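Local coordinates for Per a 4 allergen (Periplaneta americana, PDB 3EBW), which is a major cockroach allergen that binds IgE and has a lipocalin fold, so it probably carries small hydrophobic ligands in its barrel, at residues Y44-D47 / V51-V54; T16-T21 / S106-C111; Y121-A124 / S129-D132; G20-L25 / V98-Q103. All blocks are in the same frame, centred on the assembly; numbering follows the deposited sequence.

Interaction 1 (Y44-D47 / V51-V54); sequences YTLD and VIQV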
loop_
_atom_site.group_PDB
_atom_site.type_symbol
_atom_site.label_atom_id
_atom_site.label_comp_id
_atom_site.label_asym_id
_atom_site.label_seq_id
_atom_site.Cartn_x
_atom_site.Cartn_y
_atom_site.Cartn_z
ATOM N N TYR A 44 -4.568 -13.894 21.438
ATOM C CA TYR A 44 -5.718 -14.786 21.614
ATOM C C TYR A 44 -5.605 -15.517 22.949
ATOM O O TYR A 44 -4.589 -16.131 23.280
ATOM C CB TYR A 44 -5.828 -15.764 20.452
ATOM C CG TYR A 44 -6.268 -15.094 19.186
ATOM C CD1 TYR A 44 -7.605 -15.085 18.801
ATOM C CD2 TYR A 44 -5.333 -14.493 18.338
ATOM C CE1 TYR A 44 -8.000 -14.501 17.583
ATOM C CE2 TYR A 44 -5.714 -13.918 17.135
ATOM C CZ TYR A 44 -7.041 -13.933 16.764
ATOM O OH TYR A 44 -7.389 -13.445 15.542
ATOM N N THR A 45 -6.688 -15.419 23.701
ATOM C CA THR A 45 -6.790 -15.965 25.035
ATOM C C THR A 45 -8.067 -16.764 25.177
ATOM O O THR A 45 -9.143 -16.315 24.759
ATOM C CB THR A 45 -6.811 -14.804 26.010
ATOM O OG1 THR A 45 -5.501 -14.228 26.050
ATOM C CG2 THR A 45 -7.290 -15.223 27.371
ATOM N N LEU A 46 -7.939 -17.957 25.751
ATOM C CA LEU A 46 -9.082 -18.838 25.982
ATOM C C LEU A 46 -9.581 -18.720 27.429
ATOM O O LEU A 46 -8.909 -19.149 28.356
ATOM C CB LEU A 46 -8.680 -20.282 25.688
ATOM C CG LEU A 46 -9.603 -21.355 26.271
ATOM C CD1 LEU A 46 -11.033 -21.274 25.701
ATOM C CD2 LEU A 46 -8.971 -22.701 25.980
ATOM N N ASP A 47 -10.748 -18.122 27.628
ATOM C CA ASP A 47 -11.321 -17.991 28.968
ATOM C C ASP A 47 -11.880 -19.322 29.467
ATOM O O ASP A 47 -12.068 -20.267 28.686
ATOM C CB ASP A 47 -12.444 -16.969 28.957
ATOM C CG ASP A 47 -12.046 -15.692 28.269
ATOM O OD1 ASP A 47 -10.830 -15.379 28.273
ATOM O OD2 ASP A 47 -12.949 -15.002 27.745
ATOM N N VAL A 51 -15.014 -19.204 25.984
ATOM C CA VAL A 51 -14.852 -18.116 25.027
ATOM C C VAL A 51 -13.420 -17.821 24.634
ATOM O O VAL A 51 -12.552 -17.726 25.489
ATOM C CB VAL A 51 -15.437 -16.787 25.551
ATOM C CG1 VAL A 51 -15.179 -15.692 24.536
ATOM C CG2 VAL A 51 -16.940 -16.924 25.797
ATOM N N ILE A 52 -13.170 -17.699 23.334
ATOM C CA ILE A 52 -11.834 -17.333 22.889
ATOM C C ILE A 52 -11.862 -15.816 22.760
ATOM O O ILE A 52 -12.686 -15.219 22.052
ATOM C CB ILE A 52 -11.449 -17.943 21.552
ATOM C CG1 ILE A 52 -11.330 -19.459 21.699
ATOM C CG2 ILE A 52 -10.116 -17.343 21.091
ATOM C CD1 ILE A 52 -10.681 -20.108 20.525
ATOM N N GLN A 53 -10.959 -15.185 23.473
ATOM C CA GLN A 53 -10.931 -13.751 23.491
ATOM C C GLN A 53 -9.766 -13.223 22.665
ATOM O O GLN A 53 -8.658 -13.799 22.667
ATOM C CB GLN A 53 -10.796 -13.323 24.937
ATOM C CG GLN A 53 -11.557 -12.116 25.305
ATOM C CD GLN A 53 -11.572 -11.959 26.790
ATOM O OE1 GLN A 53 -10.514 -11.908 27.429
ATOM N NE2 GLN A 53 -12.775 -11.905 27.369
ATOM N N VAL A 54 -10.006 -12.140 21.937
ATOM C CA VAL A 54 -8.916 -11.576 21.162
ATOM C C VAL A 54 -8.683 -10.093 21.438
ATOM O O VAL A 54 -9.611 -9.286 21.486
ATOM C CB VAL A 54 -9.105 -11.813 19.656
ATOM C CG1 VAL A 54 -10.194 -10.925 19.106
ATOM C CG2 VAL A 54 -7.784 -11.601 18.954
#

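Interaction 2 (T16-T21 / S106-C111); sequences TKYVGT and SIVAGC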
loop_
_atom_site.group_PDB
_atom_site.type_symbol
_atom_site.label_atom_id
_atom_site.label_comp_id
_atom_site.label_asym_id
_atom_site.label_seq_id
_atom_site.Cartn_x
_atom_site.Cartn_y
_atom_site.Cartn_z
ATOM N N THR A 16 -8.450 -22.885 18.831
ATOM C CA THR A 16 -7.983 -23.125 20.172
ATOM C C THR A 16 -6.476 -23.254 20.084
ATOM O O THR A 16 -5.767 -22.864 20.997
ATOM C CB THR A 16 -8.597 -24.399 20.736
ATOM O OG1 THR A 16 -9.993 -24.413 20.423
ATOM C CG2 THR A 16 -8.443 -24.435 22.244
ATOM N N LYS A 17 -5.992 -23.797 18.972
ATOM C CA LYS A 17 -4.557 -23.953 18.754
ATOM C C LYS A 17 -3.957 -22.636 18.258
ATOM O O LYS A 17 -2.746 -22.521 18.069
ATOM C CB LYS A 17 -4.289 -25.039 17.711
ATOM C CG LYS A 17 -4.441 -26.470 18.196
ATOM C CD LYS A 17 -4.109 -27.431 17.060
ATOM C CE LYS A 17 -4.155 -28.881 17.474
ATOM N NZ LYS A 17 -4.068 -29.737 16.260
ATOM N N TYR A 18 -4.820 -21.648 18.041
ATOM C CA TYR A 18 -4.395 -20.346 17.554
ATOM C C TYR A 18 -4.171 -19.412 18.723
ATOM O O TYR A 18 -3.806 -18.258 18.547
ATOM C CB TYR A 18 -5.465 -19.757 16.644
ATOM C CG TYR A 18 -4.916 -18.711 15.712
ATOM C CD1 TYR A 18 -4.119 -19.072 14.627
ATOM C CD2 TYR A 18 -5.157 -17.357 15.935
ATOM C CE1 TYR A 18 -3.576 -18.116 13.796
ATOM C CE2 TYR A 18 -4.621 -16.399 15.114
ATOM C CZ TYR A 18 -3.824 -16.776 14.043
ATOM O OH TYR A 18 -3.251 -15.807 13.244
ATOM N N VAL A 19 -4.427 -19.915 19.922
ATOM C CA VAL A 19 -4.246 -19.132 21.130
ATOM C C VAL A 19 -2.844 -18.534 21.137
ATOM O O VAL A 19 -1.939 -19.057 20.490
ATOM C CB VAL A 19 -4.474 -20.020 22.395
ATOM C CG1 VAL A 19 -3.541 -19.603 23.527
ATOM C CG2 VAL A 19 -5.933 -19.896 22.856
ATOM N N GLY A 20 -2.673 -17.427 21.848
ATOM C CA GLY A 20 -1.363 -16.811 21.906
ATOM C C GLY A 20 -1.215 -15.404 21.333
ATOM O O GLY A 20 -2.196 -14.690 21.104
ATOM N N THR A 21 0.042 -15.009 21.116
ATOM C CA THR A 21 0.376 -13.685 20.603
ATOM C C THR A 21 0.991 -13.746 19.226
ATOM O O THR A 21 2.084 -14.277 19.040
ATOM C CB THR A 21 1.352 -12.968 21.540
ATOM O OG1 THR A 21 0.701 -12.731 22.794
ATOM C CG2 THR A 21 1.790 -11.634 20.946
ATOM N N SER A 106 1.468 -17.422 10.115
ATOM C CA SER A 106 0.020 -17.433 10.118
ATOM C C SER A 106 -0.542 -16.486 9.092
ATOM O O SER A 106 -0.631 -15.295 9.371
ATOM C CB SER A 106 -0.494 -16.989 11.485
ATOM O OG SER A 106 -1.758 -16.346 11.360
ATOM N N ILE A 107 -0.946 -16.967 7.923
ATOM C CA ILE A 107 -1.497 -16.024 6.963
ATOM C C ILE A 107 -3.047 -16.022 6.958
ATOM O O ILE A 107 -3.690 -16.978 6.563
ATOM C CB ILE A 107 -0.807 -16.186 5.503
ATOM C CG1 ILE A 107 -1.838 -16.416 4.427
ATOM C CG2 ILE A 107 0.285 -17.274 5.488
ATOM C CD1 ILE A 107 -2.625 -15.211 4.101
ATOM N N VAL A 108 -3.613 -14.922 7.460
ATOM C CA VAL A 108 -5.049 -14.671 7.576
ATOM C C VAL A 108 -5.440 -13.636 6.538
ATOM O O VAL A 108 -4.582 -12.903 6.079
ATOM C CB VAL A 108 -5.398 -14.094 8.971
ATOM C CG1 VAL A 108 -6.721 -13.339 8.935
ATOM C CG2 VAL A 108 -5.517 -15.195 9.965
ATOM N N ALA A 109 -6.722 -13.548 6.183
ATOM C CA ALA A 109 -7.151 -12.582 5.177
ATOM C C ALA A 109 -8.639 -12.265 5.239
ATOM O O ALA A 109 -9.447 -13.129 5.522
ATOM C CB ALA A 109 -6.788 -13.085 3.785
ATOM N N GLY A 110 -8.990 -11.012 4.965
ATOM C CA GLY A 110 -10.374 -10.598 4.997
ATOM C C GLY A 110 -10.549 -9.398 4.102
ATOM O O GLY A 110 -9.768 -9.175 3.186
ATOM N N CYS A 111 -11.588 -8.624 4.375
ATOM C CA CYS A 111 -11.913 -7.442 3.611
ATOM C C CYS A 111 -12.027 -6.305 4.610
ATOM O O CYS A 111 -11.981 -6.540 5.807
ATOM C CB CYS A 111 -13.227 -7.673 2.897
ATOM S SG CYS A 111 -13.167 -9.105 1.763
#

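Interaction 3 (Y121-A124 / S129-D132); sequences YWIA and SFDD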
loop_
_atom_site.group_PDB
_atom_site.type_symbol
_atom_site.label_atom_id
_atom_site.label_comp_id
_atom_site.label_asym_id
_atom_site.label_seq_id
_atom_site.Cartn_x
_atom_site.Cartn_y
_atom_site.Cartn_z
ATOM N N TYR A 121 -4.333 -9.154 3.019
ATOM C CA TYR A 121 -3.652 -10.312 3.620
ATOM C C TYR A 121 -2.785 -9.844 4.777
ATOM O O TYR A 121 -2.191 -8.786 4.704
ATOM C CB TYR A 121 -2.782 -11.064 2.601
ATOM C CG TYR A 121 -3.585 -11.763 1.534
ATOM C CD1 TYR A 121 -3.629 -13.154 1.469
ATOM C CD2 TYR A 121 -4.323 -11.033 0.611
ATOM C CE1 TYR A 121 -4.375 -13.797 0.520
ATOM C CE2 TYR A 121 -5.076 -11.662 -0.340
ATOM C CZ TYR A 121 -5.100 -13.053 -0.390
ATOM O OH TYR A 121 -5.814 -13.692 -1.379
ATOM N N TRP A 122 -2.743 -10.634 5.847
ATOM C CA TRP A 122 -1.952 -10.315 7.029
ATOM C C TRP A 122 -1.074 -11.528 7.332
ATOM O O TRP A 122 -1.565 -12.627 7.555
ATOM C CB TRP A 122 -2.882 -9.984 8.199
ATOM C CG TRP A 122 -3.665 -8.692 8.029
ATOM C CD1 TRP A 122 -3.178 -7.422 8.152
ATOM C CD2 TRP A 122 -5.069 -8.544 7.713
ATOM N NE1 TRP A 122 -4.185 -6.488 7.936
ATOM C CE2 TRP A 122 -5.349 -7.152 7.664
ATOM C CE3 TRP A 122 -6.105 -9.442 7.466
ATOM C CZ2 TRP A 122 -6.615 -6.647 7.384
ATOM C CZ3 TRP A 122 -7.377 -8.924 7.180
ATOM C CH2 TRP A 122 -7.611 -7.539 7.141
ATOM N N ILE A 123 0.236 -11.340 7.294
ATOM C CA ILE A 123 1.158 -12.442 7.556
ATOM C C ILE A 123 1.568 -12.252 9.002
ATOM O O ILE A 123 1.969 -11.160 9.387
ATOM C CB ILE A 123 2.393 -12.383 6.579
ATOM C CG1 ILE A 123 1.969 -12.774 5.152
ATOM C CG2 ILE A 123 3.454 -13.363 7.007
ATOM C CD1 ILE A 123 0.913 -11.889 4.544
ATOM N N ALA A 124 1.448 -13.303 9.810
ATOM C CA ALA A 124 1.752 -13.197 11.245
ATOM C C ALA A 124 2.688 -14.252 11.847
ATOM O O ALA A 124 2.942 -15.289 11.261
ATOM C CB ALA A 124 0.431 -13.165 12.028
ATOM N N SER A 129 9.952 -11.919 13.688
ATOM C CA SER A 129 10.569 -11.925 12.354
ATOM C C SER A 129 10.691 -13.337 11.812
ATOM O O SER A 129 10.735 -14.296 12.571
ATOM C CB SER A 129 11.955 -11.301 12.416
ATOM O OG SER A 129 12.745 -11.952 13.398
ATOM N N PHE A 130 10.768 -13.471 10.497
ATOM C CA PHE A 130 10.879 -14.793 9.893
ATOM C C PHE A 130 12.307 -15.215 9.552
ATOM O O PHE A 130 13.106 -14.404 9.103
ATOM C CB PHE A 130 10.063 -14.860 8.596
ATOM C CG PHE A 130 8.571 -14.744 8.788
ATOM C CD1 PHE A 130 7.936 -15.343 9.871
ATOM C CD2 PHE A 130 7.796 -14.090 7.841
ATOM C CE1 PHE A 130 6.560 -15.288 9.999
ATOM C CE2 PHE A 130 6.436 -14.038 7.966
ATOM C CZ PHE A 130 5.812 -14.636 9.044
ATOM N N ASP A 131 12.631 -16.486 9.765
ATOM C CA ASP A 131 13.949 -16.983 9.385
ATOM C C ASP A 131 13.766 -17.384 7.921
ATOM O O ASP A 131 12.663 -17.737 7.510
ATOM C CB ASP A 131 14.365 -18.187 10.243
ATOM C CG ASP A 131 13.366 -19.329 10.196
ATOM O OD1 ASP A 131 13.564 -20.316 10.937
ATOM O OD2 ASP A 131 12.388 -19.252 9.429
ATOM N N ASP A 132 14.822 -17.313 7.122
ATOM C CA ASP A 132 14.698 -17.641 5.706
ATOM C C ASP A 132 13.884 -18.904 5.456
ATOM O O ASP A 132 13.252 -19.047 4.412
ATOM C CB ASP A 132 16.091 -17.731 5.079
ATOM C CG ASP A 132 16.789 -16.377 5.053
ATOM O OD1 ASP A 132 16.416 -15.532 4.211
ATOM O OD2 ASP A 132 17.688 -16.144 5.889
#

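Interaction 4 (G20-L25 / V98-Q103); sequences GTWYEL and VGTDYQ. Unlike the reference sequence in segment 98-103: Val-98 (reference Ile).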
loop_
_atom_site.group_PDB
_atom_site.type_symbol
_atom_site.label_atom_id
_atom_site.label_comp_id
_atom_site.label_asym_id
_atom_site.label_seq_id
_atom_site.Cartn_x
_atom_site.Cartn_y
_atom_site.Cartn_z
ATOM N N GLY A 20 -2.673 -17.427 21.848
ATOM C CA GLY A 20 -1.363 -16.811 21.906
ATOM C C GLY A 20 -1.215 -15.404 21.333
ATOM O O GLY A 20 -2.196 -14.690 21.104
ATOM N N THR A 21 0.042 -15.009 21.116
ATOM C CA THR A 21 0.376 -13.685 20.603
ATOM C C THR A 21 0.991 -13.746 19.226
ATOM O O THR A 21 2.084 -14.277 19.040
ATOM C CB THR A 21 1.352 -12.968 21.540
ATOM O OG1 THR A 21 0.701 -12.731 22.794
ATOM C CG2 THR A 21 1.790 -11.634 20.946
ATOM N N TRP A 22 0.266 -13.198 18.258
ATOM C CA TRP A 22 0.742 -13.180 16.894
ATOM C C TRP A 22 1.154 -11.771 16.462
ATOM O O TRP A 22 0.347 -10.844 16.476
ATOM C CB TRP A 22 -0.338 -13.706 15.956
ATOM C CG TRP A 22 -0.659 -15.141 16.123
ATOM C CD1 TRP A 22 -1.627 -15.676 16.925
ATOM C CD2 TRP A 22 0.002 -16.250 15.497
ATOM N NE1 TRP A 22 -1.609 -17.048 16.836
ATOM C CE2 TRP A 22 -0.621 -17.428 15.968
ATOM C CE3 TRP A 22 1.061 -16.365 14.581
ATOM C CZ2 TRP A 22 -0.220 -18.700 15.566
ATOM C CZ3 TRP A 22 1.463 -17.639 14.180
ATOM C CH2 TRP A 22 0.820 -18.788 14.674
ATOM N N TYR A 23 2.418 -11.609 16.097
ATOM C CA TYR A 23 2.895 -10.313 15.633
ATOM C C TYR A 23 2.634 -10.178 14.129
ATOM O O TYR A 23 2.867 -11.109 13.354
ATOM C CB TYR A 23 4.398 -10.145 15.918
ATOM C CG TYR A 23 4.745 -10.139 17.391
ATOM C CD1 TYR A 23 4.253 -9.158 18.246
ATOM C CD2 TYR A 23 5.526 -11.153 17.941
ATOM C CE1 TYR A 23 4.529 -9.204 19.610
ATOM C CE2 TYR A 23 5.802 -11.201 19.302
ATOM C CZ TYR A 23 5.303 -10.236 20.120
ATOM O OH TYR A 23 5.567 -10.331 21.457
ATOM N N GLU A 24 2.131 -9.022 13.724
ATOM C CA GLU A 24 1.854 -8.789 12.312
ATOM C C GLU A 24 3.161 -8.371 11.634
ATOM O O GLU A 24 3.632 -7.267 11.836
ATOM C CB GLU A 24 0.785 -7.706 12.167
ATOM C CG GLU A 24 0.438 -7.357 10.745
ATOM C CD GLU A 24 -0.896 -6.636 10.645
ATOM O OE1 GLU A 24 -1.171 -6.028 9.592
ATOM O OE2 GLU A 24 -1.679 -6.681 11.625
ATOM N N LEU A 25 3.753 -9.261 10.847
ATOM C CA LEU A 25 5.017 -8.946 10.203
ATOM C C LEU A 25 4.939 -8.342 8.811
ATOM O O LEU A 25 5.826 -7.591 8.419
ATOM C CB LEU A 25 5.903 -10.176 10.196
ATOM C CG LEU A 25 6.104 -10.734 11.604
ATOM C CD1 LEU A 25 7.204 -11.818 11.578
ATOM C CD2 LEU A 25 6.437 -9.595 12.572
ATOM N N VAL A 98 -6.056 -18.451 5.553
ATOM C CA VAL A 98 -5.368 -18.940 4.362
ATOM C C VAL A 98 -4.304 -20.011 4.612
ATOM O O VAL A 98 -4.112 -20.908 3.784
ATOM C CB VAL A 98 -4.736 -17.773 3.618
ATOM C CG1 VAL A 98 -3.928 -18.265 2.420
ATOM C CG2 VAL A 98 -5.826 -16.815 3.194
ATOM N N GLY A 99 -3.612 -19.925 5.745
ATOM C CA GLY A 99 -2.594 -20.911 6.046
ATOM C C GLY A 99 -1.832 -20.681 7.337
ATOM O O GLY A 99 -1.371 -19.576 7.613
ATOM N N THR A 100 -1.683 -21.727 8.141
ATOM C CA THR A 100 -0.945 -21.592 9.384
ATOM C C THR A 100 -0.441 -22.917 9.982
ATOM O O THR A 100 -0.960 -23.988 9.684
ATOM C CB THR A 100 -1.785 -20.885 10.434
ATOM O OG1 THR A 100 -0.991 -20.715 11.611
ATOM C CG2 THR A 100 -3.029 -21.714 10.785
ATOM N N ASP A 101 0.580 -22.834 10.823
ATOM C CA ASP A 101 1.112 -24.015 11.471
ATOM C C ASP A 101 0.948 -23.814 12.972
ATOM O O ASP A 101 1.552 -24.515 13.781
ATOM C CB ASP A 101 2.585 -24.213 11.115
ATOM C CG ASP A 101 3.500 -23.221 11.807
ATOM O OD1 ASP A 101 4.726 -23.355 11.631
ATOM O OD2 ASP A 101 3.015 -22.318 12.523
ATOM N N TYR A 102 0.120 -22.837 13.318
ATOM C CA TYR A 102 -0.178 -22.478 14.693
ATOM C C TYR A 102 1.009 -22.154 15.562
ATOM O O TYR A 102 0.831 -21.981 16.764
ATOM C CB TYR A 102 -1.002 -23.555 15.412
ATOM C CG TYR A 102 -2.306 -23.900 14.742
ATOM C CD1 TYR A 102 -2.354 -24.869 13.746
ATOM C CD2 TYR A 102 -3.486 -23.251 15.082
ATOM C CE1 TYR A 102 -3.539 -25.184 13.103
ATOM C CE2 TYR A 102 -4.677 -23.564 14.442
ATOM C CZ TYR A 102 -4.688 -24.530 13.450
ATOM O OH TYR A 102 -5.821 -24.816 12.750
ATOM N N GLN A 103 2.213 -22.076 15.002
ATOM C CA GLN A 103 3.358 -21.725 15.835
ATOM C C GLN A 103 4.644 -21.333 15.128
ATOM O O GLN A 103 5.703 -21.857 15.439
ATOM C CB GLN A 103 3.628 -22.836 16.861
ATOM C CG GLN A 103 3.036 -22.497 18.241
ATOM C CD GLN A 103 3.068 -23.641 19.235
ATOM O OE1 GLN A 103 4.132 -24.152 19.582
ATOM N NE2 GLN A 103 1.892 -24.043 19.709
#

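Interaction 1 (Y44-D47 / V51-V54)
Gln-53 O is approached from two donors of the facing strand: Thr-45 N gives it a hydrogen bond of 2.8 Å (168° at the hydrogen), and Tyr-44 CA adds a CA-H...O contact at 3.3 Å. Gln-53 N answers to Thr-45 O, making Thr-45 and Gln-53 an antiparallel hydrogen-bonded pair. Two residues on, toward the turn, Asp-47 N donates to Val-51 O at 2.8 Å. The non-hydrogen-bonded pairs put apolar groups together on one face. Val-54 CG2, set anti to its backbone N, lies over the middle of the Tyr-44 ring, 3.3 Å from the centroid and 15° off the ring normal, a CH-pi contact; Ile-52 CG2 comes to the ring edge instead, 4.1 Å from CD1. On the other face Gln-53 crosses Asp-47 at about a right angle, amide and carboxylate planes 66° apart. Gln-53 NE2 lies 3.1 Å from Asp-47 OD2 but the angle is poor, so the pair is a close polar approach, not a hydrogen bond. This antiparallel hairpin of the lipocalin barrel, strands 40-46 and 52-59, is flanked on both sides: backbone hydrogen bonds join Tyr-44 to Gly-20 of strand 20-27 and Val-54 to Gly-71 of strand 66-72.

Interaction 2 (T16-T21 / S106-C111)
Tyr-18 reaches Ser-106 across one end of the lipocalin barrel, from the loop that leads into strand 20-27 to the start of strand 106-112. The two backbones stay well apart, 9.1 Å between Tyr-18 CA and Ser-106 CA, so the contact is made by side chains alone. Both groups are swung toward each other: Tyr-18 CG lies anti to the backbone N (chi1 -158°), and Ser-106 OG takes the same relation to its own N. The serine oxygen arrives at the phenol edge, in the plane of the ring, and not over a face. There Tyr-18 OH and Ser-106 OG are 2.5 Å apart, a hydrogen bond in which either may be the donor; so short a modelled length, at 2.8 Å resolution, says little about strength. The approach also brings Ser-106 CB to 3.5 Å from Tyr-18 OH. Elsewhere the ring is held by aromatic neighbours, being stacked with Trp-22 and edge-to-face with Tyr-44, which together would limit its movement. The backbone at Tyr-18 lies in a type I turn from Thr-16 to Val-19, with a weak Val-19 N to Thr-16 O hydrogen bond. Val-108, whose side chain also lies close to a bound polyether, probably from the crystallisation liquor, borders the same buried hydroxyl. Its CG2, anti to the carbonyl carbon, stops 4.0 Å from Tyr-18 OH.

Interaction 3 (Y121-A124 / S129-D132)
The Phe-130 ring meets the strand with its edge: Ile-123 CG2 and Ala-124 O both lie in the ring plane, and neither sits over a face. This is the packing of a lipocalin, in which the helix following the last long barrel strand lies against the outside of the sheet; here the linker between strand 119-125 and helix 132-142 inserts its phenylalanine at the junction. Those in-plane positions establish the edge-on approach; the contacts of CE1, CZ and CE2 tell which part of the rim is met. Ile-123 CG2 is 3.2 Å from Phe-130 CE2, best read simply as contact at this resolution. The isoleucine and phenylalanine side chains cross at about a right angle. Ile-123 offers its methyl branch because CG2 lies anti to the backbone N, while CG1 and CD1 lead elsewhere. Ala-124 contributes through its carbonyl alone, its CB pointing away. No hydrogen bond joins the segments, so this is apolar packing with a carbonyl oxygen beside a C-H rim. The setting around it is largely aliphatic: Phe-130 also touches Leu-25, Leu-149 and Val-138, and Ile-123 meets the same Val-138 and Leu-149. Directly after Phe-130, Asp-131 occupies the N-cap of the helix, its side chain capping a backbone N there and OD2 also bonding Thr-134 OG1, though the residue is poorly ordered and these bonds are less certain in detail. At the ring itself, CZ is the atom both neighbours share, 3.4 Å from Ile-123 CG2 and 3.7 Å from Ala-124 O.

Interaction 4 (G20-L25 / V98-Q103)
Trp-22 meets Tyr-102 and Thr-100 with the far end of its indole. From CB the side chain leaves with CG anti to the carbonyl carbon (chi1 -67°), and chi2 of 92° turns the ring broadside to the chain, carrying its six-membered part toward residues 100-103. On the way the indole stacks with the Tyr-18 ring, NE1 hydrogen-bonds to Tyr-18 O, and CZ3 packs on Ser-106 CB. Farther out, CZ2 lies 3.6 Å from Tyr-102 O. At the tip, CH2 comes 3.5 Å from Tyr-102 C and 3.6 Å from Gln-103 N, so the ring edge abuts a peptide group; Thr-100 OG1 stands obliquely at 4.0 Å from CH2. Gly-20, Thr-21 and Trp-22 spell the Gly-X-Trp signature of lipocalins, and Thr-100, Asp-101 and Tyr-102 the Thr-Asp-Tyr one. The latter folds tightly on itself: Thr-100 OG1 accepts from Tyr-102 N at 2.9 Å, an ST turn, and Asp-101 OD2 accepts from Gln-103 N, an Asx turn. Tyr-102 OH is bound to Asp-14 N. These polar groups have their own partners, and no hydrogen bond crosses between the segments; the chemistry implies van der Waals packing of an indole edge on a self-bonded turn.

How the interactions relate
All four contacts reach one curled antiparallel sheet, the lipocalin barrel. Strand 20-27 is the hub: strand 40-46 of interaction 1 pairs with one of its edges and strand 119-125 of interaction 3 with the other, so it connects the two through the sheet. Interactions 2 and 4 both start from the chain around it, sharing Gly-20 and Thr-21, with centres only about 5 Å apart; each spans more than seventy residues and encloses the short hairpin of interaction 1. Interaction 3 follows later in sequence, its centre about 8 Å from that of interaction 4 and about 23 Å from that of interaction 1. Interactions 2 and 4 add side-chain contacts across the barrel end where the Gly-X-Trp and Thr-Asp-Tyr signatures meet.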